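Local coordinates for protein N-acyl-D-glutamate deacylase (Bordetella bronchiseptica, PDB 3GIP) that probably hydrolyses the amide bond of N-acyl-D-glutamate, releasing the acyl group, as a zinc-dependent member of the amidohydrolase superfamily, at residues A[350-355]-A[392-397]. Numbering follows the deposited sequence.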
loop_
_atom_site.group_PDB
_atom_site.type_symbol
_atom_site.label_atom_id
_atom_site.label_comp_id
_atom_site.label_asym_id
_atom_site.label_seq_id
_atom_site.Cartn_x
_atom_site.Cartn_y
_atom_site.Cartn_z
ATOM N N GLU A 350 7.934 -16.273 -9.108
ATOM C CA GLU A 350 7.424 -15.218 -9.974
ATOM C C GLU A 350 7.270 -13.918 -9.187
ATOM O O GLU A 350 7.557 -12.839 -9.707
ATOM C CB GLU A 350 6.081 -15.622 -10.587
ATOM C CG GLU A 350 5.469 -14.545 -11.473
ATOM C CD GLU A 350 4.574 -15.123 -12.545
ATOM O OE1 GLU A 350 3.736 -15.985 -12.213
ATOM O OE2 GLU A 350 4.707 -14.713 -13.718
ATOM N N VAL A 351 6.805 -14.019 -7.943
ATOM C CA VAL A 351 6.654 -12.836 -7.104
ATOM C C VAL A 351 8.015 -12.158 -7.024
ATOM O O VAL A 351 8.131 -10.937 -7.133
ATOM C CB VAL A 351 6.213 -13.202 -5.671
ATOM C CG1 VAL A 351 6.123 -11.943 -4.823
ATOM C CG2 VAL A 351 4.870 -13.918 -5.699
ATOM N N LYS A 352 9.052 -12.969 -6.837
ATOM C CA LYS A 352 10.411 -12.463 -6.747
ATOM C C LYS A 352 10.874 -11.804 -8.046
ATOM O O LYS A 352 11.526 -10.757 -8.012
ATOM C CB LYS A 352 11.362 -13.601 -6.354
ATOM C CG LYS A 352 11.190 -14.068 -4.913
ATOM C CD LYS A 352 12.101 -15.250 -4.598
ATOM C CE LYS A 352 12.112 -15.557 -3.112
ATOM N NZ LYS A 352 12.924 -16.772 -2.809
ATOM N N ARG A 353 10.542 -12.405 -9.189
ATOM C CA ARG A 353 10.943 -11.828 -10.472
ATOM C C ARG A 353 10.256 -10.488 -10.709
ATOM O O ARG A 353 10.853 -9.558 -11.254
ATOM C CB ARG A 353 10.602 -12.767 -11.634
ATOM C CG ARG A 353 11.415 -14.045 -11.685
ATOM C CD ARG A 353 11.350 -14.661 -13.081
ATOM N NE ARG A 353 9.994 -15.042 -13.477
ATOM C CZ ARG A 353 9.383 -16.159 -13.089
ATOM N NH1 ARG A 353 10.006 -17.016 -12.293
ATOM N NH2 ARG A 353 8.147 -16.424 -13.496
ATOM N N ILE A 354 8.992 -10.398 -10.310
ATOM C CA ILE A 354 8.240 -9.163 -10.480
ATOM C C ILE A 354 8.872 -8.076 -9.618
ATOM O O ILE A 354 9.037 -6.940 -10.066
ATOM C CB ILE A 354 6.761 -9.358 -10.085
ATOM C CG1 ILE A 354 6.102 -10.325 -11.070
ATOM C CG2 ILE A 354 6.029 -8.011 -10.090
ATOM C CD1 ILE A 354 4.696 -10.739 -10.685
ATOM N N PHE A 355 9.247 -8.428 -8.391
ATOM C CA PHE A 355 9.871 -7.461 -7.500
ATOM C C PHE A 355 11.170 -6.926 -8.099
ATOM O O PHE A 355 11.528 -5.770 -7.891
ATOM C CB PHE A 355 10.165 -8.081 -6.131
ATOM C CG PHE A 355 10.905 -7.158 -5.203
ATOM C CD1 PHE A 355 10.377 -5.907 -4.887
ATOM C CD2 PHE A 355 12.145 -7.512 -4.681
ATOM C CE1 PHE A 355 11.077 -5.022 -4.068
ATOM C CE2 PHE A 355 12.851 -6.633 -3.859
ATOM C CZ PHE A 355 12.316 -5.388 -3.555
ATOM N N ALA A 392 17.707 -14.378 -0.339
ATOM C CA ALA A 392 17.705 -14.696 -1.765
ATOM C C ALA A 392 18.659 -13.869 -2.625
ATOM O O ALA A 392 18.923 -14.224 -3.777
ATOM C CB ALA A 392 16.285 -14.573 -2.310
ATOM N N ARG A 393 19.159 -12.766 -2.077
ATOM C CA ARG A 393 20.076 -11.887 -2.799
ATOM C C ARG A 393 19.517 -11.443 -4.150
ATOM O O ARG A 393 20.238 -11.406 -5.148
ATOM C CB ARG A 393 21.424 -12.585 -3.000
ATOM C CG ARG A 393 22.126 -12.923 -1.696
ATOM C CD ARG A 393 22.322 -11.666 -0.868
ATOM N NE ARG A 393 22.919 -11.934 0.436
ATOM C CZ ARG A 393 23.082 -11.014 1.380
ATOM N NH1 ARG A 393 22.691 -9.763 1.166
ATOM N NH2 ARG A 393 23.636 -11.341 2.536
ATOM N N LEU A 394 18.232 -11.096 -4.175
ATOM C CA LEU A 394 17.583 -10.659 -5.410
ATOM C C LEU A 394 18.119 -9.317 -5.889
ATOM O O LEU A 394 18.063 -9.006 -7.076
ATOM C CB LEU A 394 16.069 -10.567 -5.213
ATOM C CG LEU A 394 15.343 -11.883 -4.947
ATOM C CD1 LEU A 394 13.857 -11.601 -4.764
ATOM C CD2 LEU A 394 15.569 -12.845 -6.105
ATOM N N MET A 395 18.612 -8.516 -4.951
ATOM C CA MET A 395 19.207 -7.216 -5.245
ATOM C C MET A 395 19.966 -6.805 -3.990
ATOM O O MET A 395 19.869 -7.475 -2.965
ATOM C CB MET A 395 18.134 -6.170 -5.604
ATOM C CG MET A 395 17.132 -5.853 -4.505
ATOM S SD MET A 395 15.882 -4.659 -5.067
ATOM C CE MET A 395 14.983 -5.655 -6.260
ATOM N N THR A 396 20.737 -5.727 -4.062
ATOM C CA THR A 396 21.482 -5.298 -2.889
ATOM C C THR A 396 20.563 -4.566 -1.934
ATOM O O THR A 396 19.456 -4.169 -2.302
ATOM C CB THR A 396 22.629 -4.342 -3.251
ATOM O OG1 THR A 396 22.087 -3.137 -3.800
ATOM C CG2 THR A 396 23.559 -4.988 -4.263
ATOM N N LEU A 397 21.026 -4.393 -0.702
ATOM C CA LEU A 397 20.242 -3.686 0.296
ATOM C C LEU A 397 20.035 -2.245 -0.182
ATOM O O LEU A 397 18.951 -1.678 -0.020
ATOM C CB LEU A 397 20.969 -3.715 1.643
ATOM C CG LEU A 397 20.224 -3.124 2.842
ATOM C CD1 LEU A 397 18.868 -3.805 3.000
ATOM C CD2 LEU A 397 21.062 -3.313 4.101
#
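F355 and M395 form a Met-aromatic contact where helix 348-356, on the outside of the amidohydrolase TIM barrel, packs against the loop joining helices 376-391 and 397-404. The loop turns at R393, which leaves helical geometry with positive phi, and then sends L394 and M395 in succession onto the barrel helix. F355 has CG anti to its backbone N (chi1 176°), and its side chain, which also touches V384 and I281, offers a broad apolar surface to the loop. M395 suits this place because its flexible thioether chain bends at chi3 (69°), which sets CE near the ring beside SD. SD lies 4.6 Å from the F355 ring centroid, in an oblique approach, and the two side chains cross at about a right angle. L394 contributes one methyl of its branched end, CD1, which approaches the edge of the same ring and packs 3.6 Å from K352 CB. K352 does two jobs: its CB and CG pack on that methyl, the two side chains crossing at about a right angle, while the extended chain carries NZ to a salt bridge with E348, ending beside the CB of small A392. Q356 NE2 hydrogen-bonds L394 O, tying the loop backbone to the end of the barrel helix. The tightest approach is M395 CE to F355 CE2, at 3.4 Å.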